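PDB 4MNK: chitinase A from Cycas revoluta, which binds N-acetylglucosamine oligomers and probably hydrolyses chitin as a plant class V chitinase of glycoside hydrolase family 18. Local coordinates for residues Asn200-Pro205 with Asn299-Tyr304; Phe241-Leu246 with Asp266-Phe271. All blocks are in the same frame, centred on the assembly; numbering follows the deposited sequence.

Interaction 1 of 2, residues Asn200-Pro205 with Asn299-Tyr304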
loop_
_atom_site.group_PDB
_atom_site.type_symbol
_atom_site.label_atom_id
_atom_site.label_comp_id
_atom_site.label_asym_id
_atom_site.label_seq_id
_atom_site.Cartn_x
_atom_site.Cartn_y
_atom_site.Cartn_z
ATOM N N ASN A 200 13.818 -13.735 -14.775
ATOM C CA ASN A 200 15.264 -13.858 -15.005
ATOM C C ASN A 200 15.881 -12.692 -15.800
ATOM O O ASN A 200 16.928 -12.843 -16.438
ATOM C CB ASN A 200 15.613 -15.221 -15.626
ATOM C CG ASN A 200 14.717 -15.588 -16.797
ATOM O OD1 ASN A 200 14.225 -14.723 -17.521
ATOM N ND2 ASN A 200 14.509 -16.886 -16.992
ATOM N N PHE A 201 15.204 -11.545 -15.762
ATOM C CA PHE A 201 15.696 -10.303 -16.350
ATOM C C PHE A 201 15.405 -9.157 -15.392
ATOM O O PHE A 201 14.422 -9.203 -14.651
ATOM C CB PHE A 201 15.022 -10.022 -17.696
ATOM C CG PHE A 201 15.412 -10.980 -18.783
ATOM C CD1 PHE A 201 16.652 -10.892 -19.393
ATOM C CD2 PHE A 201 14.534 -11.964 -19.201
ATOM C CE1 PHE A 201 17.010 -11.774 -20.394
ATOM C CE2 PHE A 201 14.887 -12.848 -20.201
ATOM C CZ PHE A 201 16.126 -12.754 -20.795
ATOM N N THR A 202 16.258 -8.136 -15.409
ATOM C CA THR A 202 16.022 -6.926 -14.614
ATOM C C THR A 202 14.952 -6.064 -15.270
ATOM O O THR A 202 14.805 -6.061 -16.497
ATOM C CB THR A 202 17.297 -6.080 -14.423
ATOM O OG1 THR A 202 17.745 -5.583 -15.690
ATOM C CG2 THR A 202 18.406 -6.897 -13.761
ATOM N N GLY A 203 14.205 -5.342 -14.443
ATOM C CA GLY A 203 13.138 -4.467 -14.916
ATOM C C GLY A 203 12.792 -3.416 -13.881
ATOM O O GLY A 203 13.326 -3.430 -12.769
ATOM N N ALA A 204 11.898 -2.504 -14.254
ATOM C CA ALA A 204 11.449 -1.433 -13.367
ATOM C C ALA A 204 10.227 -1.902 -12.575
ATOM O O ALA A 204 9.134 -2.017 -13.137
ATOM C CB ALA A 204 11.131 -0.182 -14.173
ATOM N N PRO A 205 10.402 -2.172 -11.264
ATOM C CA PRO A 205 9.339 -2.809 -10.475
ATOM C C PRO A 205 8.073 -1.968 -10.308
ATOM O O PRO A 205 7.007 -2.517 -10.029
ATOM C CB PRO A 205 10.002 -3.047 -9.113
ATOM C CG PRO A 205 11.465 -2.966 -9.368
ATOM C CD PRO A 205 11.626 -1.978 -10.467
ATOM N N ASN A 299 27.665 -7.794 -8.911
ATOM C CA ASN A 299 26.546 -8.618 -9.388
ATOM C C ASN A 299 25.170 -8.278 -8.798
ATOM O O ASN A 299 24.224 -9.048 -8.956
ATOM C CB ASN A 299 26.854 -10.114 -9.213
ATOM C CG ASN A 299 26.878 -10.547 -7.760
ATOM O OD1 ASN A 299 27.239 -9.775 -6.869
ATOM N ND2 ASN A 299 26.499 -11.797 -7.515
ATOM N N VAL A 300 25.051 -7.131 -8.132
ATOM C CA VAL A 300 23.784 -6.742 -7.504
ATOM C C VAL A 300 23.133 -5.575 -8.250
ATOM O O VAL A 300 23.786 -4.576 -8.547
ATOM C CB VAL A 300 23.970 -6.419 -5.995
ATOM C CG1 VAL A 300 22.666 -5.942 -5.369
ATOM C CG2 VAL A 300 24.491 -7.640 -5.247
ATOM N N TRP A 301 21.843 -5.721 -8.545
ATOM C CA TRP A 301 21.074 -4.740 -9.306
ATOM C C TRP A 301 19.751 -4.529 -8.588
ATOM O O TRP A 301 19.085 -5.496 -8.221
ATOM C CB TRP A 301 20.806 -5.295 -10.704
ATOM C CG TRP A 301 20.337 -4.329 -11.769
ATOM C CD1 TRP A 301 21.107 -3.769 -12.746
ATOM C CD2 TRP A 301 18.995 -3.865 -12.006
ATOM N NE1 TRP A 301 20.342 -2.977 -13.565
ATOM C CE2 TRP A 301 19.042 -3.016 -13.137
ATOM C CE3 TRP A 301 17.763 -4.076 -11.373
ATOM C CZ2 TRP A 301 17.904 -2.383 -13.650
ATOM C CZ3 TRP A 301 16.630 -3.435 -11.885
ATOM C CH2 TRP A 301 16.713 -2.601 -13.012
ATOM N N VAL A 302 19.362 -3.274 -8.392
ATOM C CA VAL A 302 18.099 -2.972 -7.722
ATOM C C VAL A 302 17.329 -1.882 -8.471
ATOM O O VAL A 302 17.908 -0.875 -8.873
ATOM C CB VAL A 302 18.315 -2.614 -6.216
ATOM C CG1 VAL A 302 19.185 -1.364 -6.057
ATOM C CG2 VAL A 302 16.978 -2.459 -5.484
ATOM N N GLY A 303 16.033 -2.110 -8.673
ATOM C CA GLY A 303 15.146 -1.119 -9.284
ATOM C C GLY A 303 14.233 -0.532 -8.226
ATOM O O GLY A 303 13.701 -1.264 -7.389
ATOM N N TYR A 304 14.045 0.785 -8.262
ATOM C CA TYR A 304 13.356 1.499 -7.185
ATOM C C TYR A 304 12.902 2.874 -7.657
ATOM O O TYR A 304 13.139 3.262 -8.806
ATOM C CB TYR A 304 14.283 1.648 -5.965
ATOM C CG TYR A 304 15.565 2.387 -6.285
ATOM C CD1 TYR A 304 15.723 3.734 -5.950
ATOM C CD2 TYR A 304 16.610 1.748 -6.956
ATOM C CE1 TYR A 304 16.898 4.420 -6.267
ATOM C CE2 TYR A 304 17.781 2.423 -7.276
ATOM C CZ TYR A 304 17.917 3.753 -6.931
ATOM O OH TYR A 304 19.086 4.399 -7.259
#
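Thr202 OG1, lying against the indole of Trp301, is gripped by the backbone of the nearby loop, hydrogen-bonding to Gly254 O and Ala257 N, with a weak bond to Gly256 N. With OG1 between the backbone N and the carbonyl carbon (chi1 64°), it borders the CE2-CZ2 side of the ring. Thr202 CB stands 3.5 Å from the centroid of the Trp301 six-membered ring and only 3° off its normal, a CH-pi contact. The methyl CG2 leans toward the ring fusion, 3.6 Å from Trp301 CD2. Gly203 O comes in near the ring plane at the rim, 3.4 Å from Trp301 CZ3. Farther along, Pro205 CG touches Gly303 O at 3.4 Å, and with no side chain at Gly303, Pro205 CD settles 3.7 Å from Gly303 C. No hydrogen bond joins the two segments; they meet through van der Waals and CH-pi contact. Trp301 NE1 is bonded to Val253 O, and its ring stacks with Tyr294. The loop after barrel strand 186-190 thus packs on strand 300-304, one of the strands inserted between barrel strands 234-247 and 324-328, consistent with the alpha+beta insertion domain of family 18 chitinases. Strand 300-304 runs between strands 234-247 and 292-297, with helix 271-279 packed on Val302 and Tyr304.

Interaction 2 of 2, residues Phe241-Leu246 with Asp266-Phe271. With NAG (2-acetamido-2-deoxy-beta-D-glucopyranose), chain B.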
loop_
_atom_site.group_PDB
_atom_site.type_symbol
_atom_site.label_atom_id
_atom_site.label_comp_id
_atom_site.label_asym_id
_atom_site.label_seq_id
_atom_site.Cartn_x
_atom_site.Cartn_y
_atom_site.Cartn_z
ATOM N N PHE A 241 10.641 0.772 -1.204
ATOM C CA PHE A 241 11.585 -0.318 -1.341
ATOM C C PHE A 241 11.798 -0.574 -2.824
ATOM O O PHE A 241 10.977 -0.178 -3.658
ATOM C CB PHE A 241 11.045 -1.586 -0.664
ATOM C CG PHE A 241 9.829 -2.165 -1.342
ATOM C CD1 PHE A 241 8.554 -1.701 -1.035
ATOM C CD2 PHE A 241 9.961 -3.165 -2.305
ATOM C CE1 PHE A 241 7.430 -2.226 -1.669
ATOM C CE2 PHE A 241 8.839 -3.693 -2.944
ATOM C CZ PHE A 241 7.573 -3.221 -2.624
ATOM N N GLY A 242 12.902 -1.239 -3.141
ATOM C CA GLY A 242 13.186 -1.669 -4.499
ATOM C C GLY A 242 13.218 -3.178 -4.591
ATOM O O GLY A 242 13.305 -3.868 -3.573
ATOM N N ARG A 243 13.128 -3.685 -5.816
ATOM C CA ARG A 243 13.282 -5.108 -6.085
ATOM C C ARG A 243 14.676 -5.362 -6.636
ATOM O O ARG A 243 15.149 -4.632 -7.515
ATOM C CB ARG A 243 12.212 -5.600 -7.063
ATOM C CG ARG A 243 10.805 -5.646 -6.483
ATOM C CD ARG A 243 10.604 -6.884 -5.634
ATOM N NE ARG A 243 9.355 -6.834 -4.884
ATOM C CZ ARG A 243 9.085 -7.600 -3.832
ATOM N NH1 ARG A 243 9.979 -8.481 -3.397
ATOM N NH2 ARG A 243 7.922 -7.482 -3.211
ATOM N N SER A 244 15.329 -6.394 -6.115
ATOM C CA SER A 244 16.722 -6.659 -6.444
ATOM C C SER A 244 16.926 -8.010 -7.108
ATOM O O SER A 244 16.180 -8.967 -6.860
ATOM C CB SER A 244 17.584 -6.571 -5.186
ATOM O OG SER A 244 17.229 -7.598 -4.282
ATOM N N TRP A 245 17.966 -8.068 -7.933
ATOM C CA TRP A 245 18.364 -9.265 -8.656
ATOM C C TRP A 245 19.861 -9.472 -8.485
ATOM O O TRP A 245 20.605 -8.523 -8.206
ATOM C CB TRP A 245 18.139 -9.076 -10.153
ATOM C CG TRP A 245 16.741 -9.149 -10.685
ATOM C CD1 TRP A 245 16.147 -10.228 -11.277
ATOM C CD2 TRP A 245 15.791 -8.079 -10.762
ATOM N NE1 TRP A 245 14.879 -9.906 -11.691
ATOM C CE2 TRP A 245 14.634 -8.594 -11.386
ATOM C CE3 TRP A 245 15.794 -6.744 -10.342
ATOM C CZ2 TRP A 245 13.497 -7.816 -11.616
ATOM C CZ3 TRP A 245 14.656 -5.972 -10.564
ATOM C CH2 TRP A 245 13.524 -6.513 -11.194
ATOM N N LEU A 246 20.299 -10.713 -8.685
ATOM C CA LEU A 246 21.706 -11.008 -8.918
ATOM C C LEU A 246 21.920 -11.111 -10.423
ATOM O O LEU A 246 21.196 -11.840 -11.109
ATOM C CB LEU A 246 22.125 -12.305 -8.222
ATOM C CG LEU A 246 22.013 -12.342 -6.695
ATOM C CD1 LEU A 246 22.392 -13.716 -6.163
ATOM C CD2 LEU A 246 22.872 -11.265 -6.045
ATOM N N ASP A 266 16.457 -11.105 0.125
ATOM C CA ASP A 266 15.423 -11.965 -0.456
ATOM C C ASP A 266 14.602 -11.223 -1.526
ATOM O O ASP A 266 13.383 -11.381 -1.619
ATOM C CB ASP A 266 14.522 -12.561 0.640
ATOM C CG ASP A 266 13.778 -13.809 0.180
ATOM O OD1 ASP A 266 14.114 -14.360 -0.891
ATOM O OD2 ASP A 266 12.853 -14.242 0.900
ATOM N N GLY A 267 15.285 -10.399 -2.319
ATOM C CA GLY A 267 14.666 -9.721 -3.454
ATOM C C GLY A 267 14.105 -8.332 -3.205
ATOM O O GLY A 267 13.569 -7.718 -4.124
ATOM N N ALA A 268 14.226 -7.832 -1.977
ATOM C CA ALA A 268 13.723 -6.500 -1.635
ATOM C C ALA A 268 14.690 -5.719 -0.753
ATOM O O ALA A 268 15.243 -6.260 0.209
ATOM C CB ALA A 268 12.359 -6.598 -0.971
ATOM N N LEU A 269 14.856 -4.439 -1.070
ATOM C CA LEU A 269 15.784 -3.577 -0.354
ATOM C C LEU A 269 15.118 -2.237 -0.072
ATOM O O LEU A 269 14.565 -1.619 -0.979
ATOM C CB LEU A 269 17.039 -3.369 -1.199
ATOM C CG LEU A 269 18.321 -3.001 -0.460
ATOM C CD1 LEU A 269 18.654 -4.054 0.586
ATOM C CD2 LEU A 269 19.472 -2.831 -1.440
ATOM N N SER A 270 15.166 -1.790 1.183
ATOM C CA SER A 270 14.559 -0.512 1.568
ATOM C C SER A 270 15.271 0.638 0.864
ATOM O O SER A 270 16.458 0.528 0.533
ATOM C CB SER A 270 14.634 -0.312 3.079
ATOM O OG SER A 270 15.956 0.001 3.478
ATOM N N PHE A 271 14.559 1.740 0.641
ATOM C CA PHE A 271 15.177 2.927 0.055
ATOM C C PHE A 271 16.422 3.355 0.831
ATOM O O PHE A 271 17.443 3.686 0.230
ATOM C CB PHE A 271 14.179 4.082 -0.036
ATOM C CG PHE A 271 14.746 5.317 -0.675
ATOM C CD1 PHE A 271 15.069 6.428 0.095
ATOM C CD2 PHE A 271 14.970 5.365 -2.048
ATOM C CE1 PHE A 271 15.598 7.571 -0.496
ATOM C CE2 PHE A 271 15.500 6.505 -2.647
ATOM C CZ PHE A 271 15.811 7.608 -1.868
HETATM C C1 NAG B . 5.256 -6.625 3.015
HETATM C C2 NAG B . 6.721 -6.383 3.363
HETATM C C3 NAG B . 7.231 -7.463 4.314
HETATM C C4 NAG B . 6.297 -7.675 5.512
HETATM C C5 NAG B . 4.815 -7.689 5.105
HETATM C C6 NAG B . 3.897 -7.576 6.322
HETATM C C7 NAG B . 8.061 -5.209 1.693
HETATM C C8 NAG B . 8.885 -5.333 0.447
HETATM N N2 NAG B . 7.539 -6.342 2.164
HETATM O O3 NAG B . 8.517 -7.099 4.767
HETATM O O4 NAG B . 6.609 -8.910 6.127
HETATM O O5 NAG B . 4.494 -6.637 4.207
HETATM O O6 NAG B . 4.024 -6.301 6.916
HETATM O O7 NAG B . 7.901 -4.108 2.220
HETATM O O HOH W 1 13.368 -8.961 -6.673
#
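Gly242 and Leu269 form the firm centre of this antiparallel contact. Gly242 N donates to Leu269 O at 2.8 Å, nearly straight at 170°, and Leu269 N returns a bond to Gly242 O at 3.0 Å. In the flanking non-hydrogen-bonded pairs, Phe241 with Ser270 and Arg243 with Ala268, the side chains leave the strands on the face that meets the glycan. Phe241 CG lies between the backbone N and the carbonyl carbon (chi1 67°), and the ring it carries has the acetamido methyl C8 of NAG 3.6 Å above its centre. Ala268 CB adds a looser apolar touch, 4.0 Å from the same methyl. Ser244 OG packs 3.4 Å from Gly267 CA and bonds to Pro264 O.

Toward Gly267 the pairing gives way to a turn that admits solvent. Ser244 N still reaches Gly267 O at 3.0 Å, but from well above the carbonyl plane. Water 1 donates to both Gly267 O and Ser244 O, while Arg243 CD presses on Gly267 O at 3.4 Å. Asp266, just before Gly267, is exposed. Arg243 NE makes a salt bridge with Asp193, another pocket residue, and Arg243 touches a neighbouring NAG. For the NAG under Phe241, Trp328 NE1 and Gln332 NE2 supply hydrogen bonds, whereas this strand pair offers the acetyl methyl an aromatic face, consistent with apolar recognition of the N-acetyl methyl.

In the fold
Strand 234-247 joins the two contacts, whose centres are 8 Å apart: it pairs with strand 262-270 in interaction 2 and with strand 300-304 of interaction 1. The latter seam carries probable hydrogen bonds, Trp301 O to Trp245 N at 2.8 Å and Gly303 N to Arg243 O at 2.9 Å. The Trp245 ring also reaches the loop, with CH2 3.5 Å from Gly203 O. Interaction 2 lines a glycan pocket directly, whereas interaction 1 stands farther back, the Pro205 side chain being about 9 Å from a bound NAG. Pro205 nevertheless touches Arg243, which places it behind a pocket residue, as a second-shell contact.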